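Peptidoglycan-N-acetylglucosamine deacetylase BC_1960 (Bacillus cereus, PDB 4L1G) catalyses the zinc-dependent deacetylation of N-acetylglucosamine residues in cell wall peptidoglycan, releasing acetate, and also acts on soluble chitin substrates and N-acetylchitooligomers. Local coordinates at residues Asn130-Pro136 / Gln149-Glu154; Tyr163-Phe167 / Phe260-Arg266; Gly82-Glu86 / Phe114-Val118. All coordinates share one frame. Where two conformers were deposited one is given. Numbering follows the deposited sequence.

Contact 1: residues Asn130-Pro136 / Gln149-Glu154; sequences NHTYSHP and QIIKTE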
loop_
_atom_site.group_PDB
_atom_site.type_symbol
_atom_site.label_atom_id
_atom_site.label_comp_id
_atom_site.label_asym_id
_atom_site.label_seq_id
_atom_site.Cartn_x
_atom_site.Cartn_y
_atom_site.Cartn_z
ATOM N N ASN A 130 6.160 1.459 -4.263
ATOM C CA ASN A 130 7.284 0.535 -4.380
ATOM C C ASN A 130 7.346 -0.409 -3.177
ATOM O O ASN A 130 7.510 0.034 -2.046
ATOM C CB ASN A 130 8.586 1.339 -4.505
ATOM C CG ASN A 130 9.792 0.477 -4.854
ATOM O OD1 ASN A 130 9.903 -0.674 -4.434
ATOM N ND2 ASN A 130 10.714 1.048 -5.622
ATOM N N HIS A 131 7.233 -1.711 -3.426
ATOM C CA HIS A 131 7.230 -2.697 -2.345
ATOM C C HIS A 131 8.464 -3.606 -2.374
ATOM O O HIS A 131 8.420 -4.734 -1.879
ATOM C CB HIS A 131 5.955 -3.542 -2.415
ATOM C CG HIS A 131 5.584 -4.194 -1.119
ATOM N ND1 HIS A 131 5.572 -3.514 0.081
ATOM C CD2 HIS A 131 5.200 -5.461 -0.835
ATOM C CE1 HIS A 131 5.202 -4.335 1.047
ATOM N NE2 HIS A 131 4.972 -5.523 0.519
ATOM N N THR A 132 9.559 -3.086 -2.929
ATOM C CA THR A 132 10.785 -3.843 -3.235
ATOM C C THR A 132 10.583 -4.855 -4.358
ATOM O O THR A 132 9.468 -5.052 -4.844
ATOM C CB THR A 132 11.423 -4.572 -2.015
ATOM O OG1 THR A 132 10.718 -5.794 -1.755
ATOM C CG2 THR A 132 11.434 -3.687 -0.773
ATOM N N TYR A 133 11.677 -5.496 -4.761
ATOM C CA TYR A 133 11.659 -6.411 -5.894
ATOM C C TYR A 133 11.215 -7.822 -5.523
ATOM O O TYR A 133 10.288 -8.358 -6.125
ATOM C CB TYR A 133 13.031 -6.453 -6.573
ATOM C CG TYR A 133 13.075 -7.362 -7.777
ATOM C CD1 TYR A 133 12.558 -6.952 -8.999
ATOM C CD2 TYR A 133 13.629 -8.636 -7.694
ATOM C CE1 TYR A 133 12.591 -7.782 -10.106
ATOM C CE2 TYR A 133 13.668 -9.472 -8.796
ATOM C CZ TYR A 133 13.147 -9.039 -9.997
ATOM O OH TYR A 133 13.180 -9.866 -11.096
ATOM N N SER A 134 11.876 -8.424 -4.541
ATOM C CA SER A 134 11.601 -9.819 -4.202
ATOM C C SER A 134 11.163 -10.023 -2.753
ATOM O O SER A 134 11.300 -11.120 -2.208
ATOM C CB SER A 134 12.814 -10.700 -4.520
ATOM O OG SER A 134 13.965 -10.249 -3.830
ATOM N N HIS A 135 10.643 -8.965 -2.139
ATOM C CA HIS A 135 10.074 -9.039 -0.795
ATOM C C HIS A 135 11.023 -9.605 0.274
ATOM O O HIS A 135 10.648 -10.523 1.004
ATOM C CB HIS A 135 8.789 -9.878 -0.836
ATOM C CG HIS A 135 7.829 -9.583 0.274
ATOM N ND1 HIS A 135 7.826 -10.282 1.462
ATOM C CD2 HIS A 135 6.827 -8.678 0.368
ATOM C CE1 HIS A 135 6.870 -9.814 2.244
ATOM N NE2 HIS A 135 6.248 -8.840 1.604
ATOM N N PRO A 136 12.252 -9.069 0.378
ATOM C CA PRO A 136 13.098 -9.594 1.451
ATOM C C PRO A 136 12.887 -8.816 2.744
ATOM O O PRO A 136 12.324 -7.721 2.716
ATOM C CB PRO A 136 14.504 -9.331 0.924
ATOM C CG PRO A 136 14.357 -8.055 0.165
ATOM C CD PRO A 136 12.973 -8.081 -0.447
ATOM N N GLN A 149 17.145 -3.261 -4.391
ATOM C CA GLN A 149 15.749 -3.694 -4.339
ATOM C C GLN A 149 14.805 -2.561 -4.727
ATOM O O GLN A 149 13.881 -2.750 -5.521
ATOM C CB GLN A 149 15.391 -4.201 -2.937
ATOM C CG GLN A 149 15.976 -5.563 -2.581
ATOM C CD GLN A 149 15.174 -6.719 -3.148
ATOM O OE1 GLN A 149 13.976 -6.595 -3.402
ATOM N NE2 GLN A 149 15.834 -7.854 -3.348
ATOM N N ILE A 150 15.047 -1.382 -4.165
ATOM C CA ILE A 150 14.211 -0.219 -4.426
ATOM C C ILE A 150 14.364 0.288 -5.858
ATOM O O ILE A 150 13.373 0.472 -6.564
ATOM C CB ILE A 150 14.530 0.930 -3.451
ATOM C CG1 ILE A 150 14.285 0.482 -2.009
ATOM C CG2 ILE A 150 13.694 2.154 -3.778
ATOM C CD1 ILE A 150 12.868 0.014 -1.749
ATOM N N ILE A 151 15.605 0.506 -6.280
ATOM C CA ILE A 151 15.885 1.105 -7.584
ATOM C C ILE A 151 15.441 0.224 -8.754
ATOM O O ILE A 151 14.832 0.710 -9.708
ATOM C CB ILE A 151 17.380 1.477 -7.724
ATOM C CG1 ILE A 151 17.744 2.591 -6.736
ATOM C CG2 ILE A 151 17.700 1.915 -9.146
ATOM C CD1 ILE A 151 19.224 2.928 -6.713
ATOM N N LYS A 152 15.742 -1.069 -8.675
ATOM C CA LYS A 152 15.310 -2.015 -9.695
ATOM C C LYS A 152 13.787 -2.023 -9.831
ATOM O O LYS A 152 13.255 -2.073 -10.937
ATOM C CB LYS A 152 15.827 -3.420 -9.379
ATOM C CG LYS A 152 15.369 -4.486 -10.360
ATOM C CD LYS A 152 16.317 -5.678 -10.380
ATOM C CE LYS A 152 16.404 -6.358 -9.028
ATOM N NZ LYS A 152 17.313 -7.540 -9.093
ATOM N N THR A 153 13.093 -1.958 -8.699
ATOM C CA THR A 153 11.637 -1.925 -8.695
ATOM C C THR A 153 11.129 -0.604 -9.261
ATOM O O THR A 153 10.145 -0.571 -10.001
ATOM C CB THR A 153 11.081 -2.122 -7.273
ATOM O OG1 THR A 153 11.597 -3.340 -6.728
ATOM C CG2 THR A 153 9.556 -2.181 -7.287
ATOM N N GLU A 154 11.816 0.480 -8.917
ATOM C CA GLU A 154 11.443 1.804 -9.395
ATOM C C GLU A 154 11.514 1.876 -10.920
ATOM O O GLU A 154 10.617 2.424 -11.564
ATOM C CB GLU A 154 12.350 2.865 -8.769
ATOM C CG GLU A 154 11.860 4.295 -8.934
ATOM C CD GLU A 154 10.892 4.723 -7.844
ATOM O OE1 GLU A 154 10.762 5.944 -7.625
ATOM O OE2 GLU A 154 10.261 3.851 -7.207
HETATM O O HOH W 1 16.287 -9.746 -11.354
#

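Contact 2: residues Tyr163-Phe167 / Phe260-Arg266; sequences YAPKF and FQTSKER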
loop_
_atom_site.group_PDB
_atom_site.type_symbol
_atom_site.label_atom_id
_atom_site.label_comp_id
_atom_site.label_asym_id
_atom_site.label_seq_id
_atom_site.Cartn_x
_atom_site.Cartn_y
_atom_site.Cartn_z
ATOM N N TYR A 163 5.610 6.751 -14.384
ATOM C CA TYR A 163 6.218 7.614 -13.379
ATOM C C TYR A 163 6.966 6.788 -12.338
ATOM O O TYR A 163 6.664 5.614 -12.134
ATOM C CB TYR A 163 5.163 8.497 -12.701
ATOM C CG TYR A 163 4.140 7.740 -11.880
ATOM C CD1 TYR A 163 3.006 7.197 -12.474
ATOM C CD2 TYR A 163 4.303 7.575 -10.509
ATOM C CE1 TYR A 163 2.066 6.506 -11.728
ATOM C CE2 TYR A 163 3.366 6.885 -9.752
ATOM C CZ TYR A 163 2.250 6.353 -10.367
ATOM O OH TYR A 163 1.315 5.668 -9.620
ATOM N N ALA A 164 7.944 7.406 -11.686
ATOM C CA ALA A 164 8.667 6.755 -10.600
ATOM C C ALA A 164 7.937 6.993 -9.282
ATOM O O ALA A 164 7.836 8.131 -8.829
ATOM C CB ALA A 164 10.094 7.280 -10.525
ATOM N N PRO A 165 7.422 5.916 -8.663
ATOM C CA PRO A 165 6.616 6.014 -7.437
ATOM C C PRO A 165 7.367 6.675 -6.282
ATOM O O PRO A 165 8.526 6.349 -6.030
ATOM C CB PRO A 165 6.317 4.550 -7.097
ATOM C CG PRO A 165 6.442 3.826 -8.400
ATOM C CD PRO A 165 7.553 4.524 -9.125
ATOM N N LYS A 166 6.703 7.593 -5.588
ATOM C CA LYS A 166 7.310 8.295 -4.463
ATOM C C LYS A 166 7.195 7.479 -3.180
ATOM O O LYS A 166 7.988 7.643 -2.252
ATOM C CB LYS A 166 6.643 9.660 -4.268
ATOM C CG LYS A 166 7.280 10.527 -3.189
ATOM C CD LYS A 166 6.490 11.807 -2.969
ATOM C CE LYS A 166 7.195 12.736 -1.993
ATOM N NZ LYS A 166 8.501 13.215 -2.524
ATOM N N PHE A 167 6.207 6.590 -3.138
ATOM C CA PHE A 167 5.889 5.862 -1.915
ATOM C C PHE A 167 6.509 4.473 -1.839
ATOM O O PHE A 167 6.415 3.680 -2.776
ATOM C CB PHE A 167 4.371 5.783 -1.715
ATOM C CG PHE A 167 3.755 7.069 -1.244
ATOM C CD1 PHE A 167 3.329 8.024 -2.153
ATOM C CD2 PHE A 167 3.603 7.325 0.110
ATOM C CE1 PHE A 167 2.761 9.213 -1.720
ATOM C CE2 PHE A 167 3.037 8.512 0.548
ATOM C CZ PHE A 167 2.617 9.456 -0.368
ATOM N N PHE A 260 -1.282 12.511 2.356
ATOM C CA PHE A 260 -0.073 13.143 2.873
ATOM C C PHE A 260 0.330 14.389 2.092
ATOM O O PHE A 260 1.441 14.900 2.257
ATOM C CB PHE A 260 1.067 12.130 2.951
ATOM C CG PHE A 260 0.807 11.019 3.926
ATOM C CD1 PHE A 260 0.882 11.251 5.294
ATOM C CD2 PHE A 260 0.465 9.751 3.482
ATOM C CE1 PHE A 260 0.632 10.237 6.198
ATOM C CE2 PHE A 260 0.214 8.731 4.385
ATOM C CZ PHE A 260 0.298 8.976 5.745
ATOM N N GLN A 261 -0.589 14.870 1.259
ATOM C CA GLN A 261 -0.429 16.125 0.528
ATOM C C GLN A 261 0.907 16.226 -0.195
ATOM O O GLN A 261 1.656 17.182 -0.010
ATOM C CB GLN A 261 -0.628 17.324 1.459
ATOM C CG GLN A 261 -2.064 17.505 1.944
ATOM C CD GLN A 261 -3.008 17.934 0.834
ATOM O OE1 GLN A 261 -3.073 19.114 0.479
ATOM N NE2 GLN A 261 -3.744 16.977 0.276
ATOM N N THR A 262 1.205 15.221 -1.008
ATOM C CA THR A 262 2.416 15.237 -1.811
ATOM C C THR A 262 2.147 14.582 -3.156
ATOM O O THR A 262 1.052 14.081 -3.401
ATOM C CB THR A 262 3.578 14.517 -1.109
ATOM O OG1 THR A 262 4.803 14.831 -1.782
ATOM C CG2 THR A 262 3.365 13.010 -1.118
ATOM N N SER A 263 3.146 14.601 -4.030
ATOM C CA SER A 263 3.005 14.004 -5.350
ATOM C C SER A 263 3.065 12.486 -5.252
ATOM O O SER A 263 3.581 11.939 -4.277
ATOM C CB SER A 263 4.101 14.513 -6.286
ATOM O OG SER A 263 3.996 13.917 -7.569
ATOM N N LYS A 264 2.527 11.812 -6.261
ATOM C CA LYS A 264 2.613 10.361 -6.342
ATOM C C LYS A 264 3.949 9.946 -6.950
ATOM O O LYS A 264 4.388 8.809 -6.786
ATOM C CB LYS A 264 1.472 9.802 -7.190
ATOM C CG LYS A 264 1.517 10.248 -8.640
ATOM C CD LYS A 264 0.439 9.577 -9.463
ATOM C CE LYS A 264 0.449 10.100 -10.890
ATOM N NZ LYS A 264 -0.648 9.501 -11.696
ATOM N N GLU A 265 4.587 10.874 -7.657
ATOM C CA GLU A 265 5.865 10.588 -8.298
ATOM C C GLU A 265 7.023 11.276 -7.585
ATOM O O GLU A 265 6.855 12.319 -6.953
ATOM C CB GLU A 265 5.839 10.975 -9.778
ATOM C CG GLU A 265 5.615 12.450 -10.038
ATOM C CD GLU A 265 5.638 12.788 -11.516
ATOM O OE1 GLU A 265 6.226 12.010 -12.299
ATOM O OE2 GLU A 265 5.063 13.833 -11.896
ATOM N N ARG A 266 8.202 10.679 -7.696
ATOM C CA ARG A 266 9.375 11.150 -6.977
ATOM C C ARG A 266 9.970 12.399 -7.620
ATOM O O ARG A 266 10.430 12.363 -8.761
ATOM C CB ARG A 266 10.417 10.038 -6.912
ATOM C CG ARG A 266 11.492 10.259 -5.879
ATOM C CD ARG A 266 12.172 8.954 -5.551
ATOM N NE ARG A 266 12.972 8.449 -6.661
ATOM C CZ ARG A 266 14.292 8.574 -6.745
ATOM N NH1 ARG A 266 14.963 9.188 -5.781
ATOM N NH2 ARG A 266 14.944 8.081 -7.789
HETATM O O HOH W 2 8.296 10.263 -12.194
HETATM O O HOH W 3 3.839 6.613 -5.292
#

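Contact 3: residues Gly82-Glu86 / Phe114-Val118; sequences GPDLE and FPNIV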
loop_
_atom_site.group_PDB
_atom_site.type_symbol
_atom_site.label_atom_id
_atom_site.label_comp_id
_atom_site.label_asym_id
_atom_site.label_seq_id
_atom_site.Cartn_x
_atom_site.Cartn_y
_atom_site.Cartn_z
ATOM N N GLY A 82 1.059 -7.139 -4.945
ATOM C CA GLY A 82 0.577 -7.278 -6.308
ATOM C C GLY A 82 1.656 -6.985 -7.335
ATOM O O GLY A 82 2.779 -6.630 -6.973
ATOM N N PRO A 83 1.324 -7.138 -8.627
ATOM C CA PRO A 83 0.021 -7.616 -9.092
ATOM C C PRO A 83 -0.044 -9.135 -9.113
ATOM O O PRO A 83 0.974 -9.800 -8.934
ATOM C CB PRO A 83 -0.037 -7.091 -10.524
ATOM C CG PRO A 83 1.379 -7.124 -10.967
ATOM C CD PRO A 83 2.192 -6.745 -9.751
ATOM N N ASP A 84 -1.239 -9.672 -9.321
ATOM C CA ASP A 84 -1.411 -11.101 -9.533
ATOM C C ASP A 84 -2.538 -11.316 -10.532
ATOM O O ASP A 84 -3.164 -10.358 -10.981
ATOM C CB ASP A 84 -1.719 -11.823 -8.221
ATOM C CG ASP A 84 -3.140 -11.594 -7.747
ATOM O OD1 ASP A 84 -3.841 -12.589 -7.471
ATOM O OD2 ASP A 84 -3.553 -10.420 -7.647
ATOM N N LEU A 85 -2.800 -12.572 -10.871
ATOM C CA LEU A 85 -3.795 -12.898 -11.885
ATOM C C LEU A 85 -5.224 -12.917 -11.351
ATOM O O LEU A 85 -6.169 -12.642 -12.089
ATOM C CB LEU A 85 -3.465 -14.246 -12.528
ATOM C CG LEU A 85 -3.020 -14.234 -13.992
ATOM C CD1 LEU A 85 -2.439 -12.883 -14.384
ATOM C CD2 LEU A 85 -2.008 -15.339 -14.229
ATOM N N GLU A 86 -5.388 -13.239 -10.073
ATOM C CA GLU A 86 -6.727 -13.415 -9.525
ATOM C C GLU A 86 -7.225 -12.242 -8.679
ATOM O O GLU A 86 -8.226 -11.614 -9.014
ATOM C CB GLU A 86 -6.820 -14.712 -8.723
ATOM C CG GLU A 86 -8.231 -15.021 -8.254
ATOM C CD GLU A 86 -8.315 -16.278 -7.417
ATOM O OE1 GLU A 86 -9.417 -16.578 -6.911
ATOM O OE2 GLU A 86 -7.283 -16.965 -7.264
ATOM N N PHE A 114 3.283 -9.910 -14.746
ATOM C CA PHE A 114 2.001 -9.403 -15.223
ATOM C C PHE A 114 2.050 -7.888 -15.420
ATOM O O PHE A 114 1.454 -7.135 -14.645
ATOM C CB PHE A 114 0.896 -9.776 -14.235
ATOM C CG PHE A 114 1.135 -11.084 -13.530
ATOM C CD1 PHE A 114 1.047 -12.283 -14.215
ATOM C CD2 PHE A 114 1.451 -11.111 -12.183
ATOM C CE1 PHE A 114 1.269 -13.483 -13.570
ATOM C CE2 PHE A 114 1.672 -12.309 -11.531
ATOM C CZ PHE A 114 1.581 -13.495 -12.225
ATOM N N PRO A 115 2.756 -7.439 -16.471
ATOM C CA PRO A 115 3.010 -6.013 -16.716
ATOM C C PRO A 115 1.740 -5.238 -17.047
ATOM O O PRO A 115 1.625 -4.070 -16.684
ATOM C CB PRO A 115 3.937 -6.024 -17.942
ATOM C CG PRO A 115 4.396 -7.443 -18.094
ATOM C CD PRO A 115 3.298 -8.282 -17.547
ATOM N N ASN A 116 0.805 -5.884 -17.734
ATOM C CA ASN A 116 -0.423 -5.222 -18.164
ATOM C C ASN A 116 -1.357 -4.867 -17.009
ATOM O O ASN A 116 -2.086 -3.876 -17.069
ATOM C CB ASN A 116 -1.155 -6.079 -19.197
ATOM C CG ASN A 116 -1.392 -7.497 -18.717
ATOM O OD1 ASN A 116 -0.596 -8.046 -17.956
ATOM N ND2 ASN A 116 -2.487 -8.098 -19.165
ATOM N N ILE A 117 -1.334 -5.682 -15.960
ATOM C CA ILE A 117 -2.169 -5.441 -14.791
ATOM C C ILE A 117 -1.640 -4.233 -14.024
ATOM O O ILE A 117 -2.407 -3.478 -13.429
ATOM C CB ILE A 117 -2.239 -6.689 -13.890
ATOM C CG1 ILE A 117 -2.774 -7.875 -14.695
ATOM C CG2 ILE A 117 -3.117 -6.439 -12.674
ATOM C CD1 ILE A 117 -2.949 -9.135 -13.889
ATOM N N VAL A 118 -0.324 -4.047 -14.064
ATOM C CA VAL A 118 0.296 -2.848 -13.516
ATOM C C VAL A 118 -0.211 -1.629 -14.277
ATOM O O VAL A 118 -0.499 -0.586 -13.683
ATOM C CB VAL A 118 1.832 -2.904 -13.629
ATOM C CG1 VAL A 118 2.458 -1.664 -13.011
ATOM C CG2 VAL A 118 2.369 -4.163 -12.967
#

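Contact 1: residues Asn130-Pro136 / Gln149-Glu154
A metal-binding loop can be held from behind by side chains of the next helix, and the segment N130-P136 against Q149-E154 is a clear case. Q149 folds back through two m rotamers so that its amide meets the loop: OE1 accepts from Y133 N at 2.9 Å and from S134 N at 3.0 Å, while NE2 donates to S134 OG at 3.1 Å and also to E145. N130, chi1 t, points at the helix and splits its amide: ND2 donates to I150 O (2.9 Å) and to E154 OE2 (3.3 Å), whereas OD1 accepts from T132 N at 2.9 Å, closing an Asx turn. T153, in m, donates through OG1 to its own helix at Q149 O, 2.6 Å away. The K152 side chain lies over one face of the Y133 ring, with CE 3.8 Å and NZ 4.3 Å from the centroid, a CH-pi contact plus a cation-pi one; Y133 OH bonds to E112. The CA-to-CB bonds of H131 and H135 point away from the helix, and both residues bind zinc, as does D81. The polar bonds tie down the backbone between the two zinc-binding histidines, consistent with keeping their imidazoles available to the metal.

Contact 2: residues Tyr163-Phe167 / Phe260-Arg266
Leaving helix 256-259, the chain first sets F260 beside F167, with F260 CD2 4.1 Å from F167 CE2; both rings also touch M189 and V191 of strand 189-191. Q261, at positive phi, is the C-prime residue of the Schellman motif that ends the helix. T262 then packs CG2 against F167 CZ at 3.7 Å, and its OG1 lies 3.2 Å from K166 CE. At S263 the backbone O approaches K166 CD (3.2 Å), the lysine having chi1 to chi3 all t, with chi4 p turning NZ to N187 O; S263 OG accepts from E265 N at 3.1 Å, an ST turn. This turn leads into a single beta bridge, P165 with E265, that joins the last modelled residues to the loop between helix 143-161 and strand 167-168. K264 O accepts from K166 N at 2.9 Å, and water 3 links that oxygen to F167 N. The K264 side chain lies over a face of the Y163 ring, CD 4.1 Å from the centroid, with NZ in an off-centre cation-pi contact at 4.6 Å. E265 OE1 reaches A164 N through water 2. R266 N donates to A164 O at 2.8 Å, and its guanidinium bonds to Q186 O.

Contact 3: residues Gly82-Glu86 / Phe114-Val118
This is an apolar contact without a hydrogen bond between its segments, in which the loop that follows strand 74-80 is wedged against the first turn of helix 115-123. P83, preceded by a cis peptide bond, points into the helix: CB lies 3.8 Å from I117 CG2, CG 3.7 Å from V118 CG2 and 4.2 Å from F114 CD2. F114 occupies the N-cap position, and its ring meets P83 O edge-on, with CD2 at 3.5 Å. Such a loop at the C-terminal end of a strand is where parallel-stranded barrels commonly place catalytic residues; here, in the NodB homology domain, D80 (probably the proton acceptor) and the zinc ligand D81 immediately precede G82. D84 turns its CA-to-CB bond away from the helix, and its carboxylate organises the loop instead: OD1 accepts from E86 N at 3.1 Å, an Asx turn, and OD2 bonds to T88 OG1. Further out, L85 swings its exposed side chain back, CD1 reaching F114 CD1 at 3.5 Å and I117 CD1 at 3.8 Å.

How the contacts relate
The three contacts illustrate how bonding varies with place in the fold. Contacts 1 and 3 both hold loops near the zinc ligands: contact 1 contains H131 and H135 and uses side-chain amides bonded to backbone, whereas contact 3, mostly buried, begins just after D81 and relies chiefly on apolar side chains. Contact 2, partly buried, with its exposed residues on segment 260-266, combines backbone pairing and water bridges with a lysine-tyrosine contact and aromatic packing. Helix 143-161 supplies one side of contact 1 and flanks contact 2, and the two touch: N130 N probably bonds to F167 O at 2.7 Å, and E154 OE1 forms a long, weak ion pair with R266 NE. Contact 3 stands apart from both.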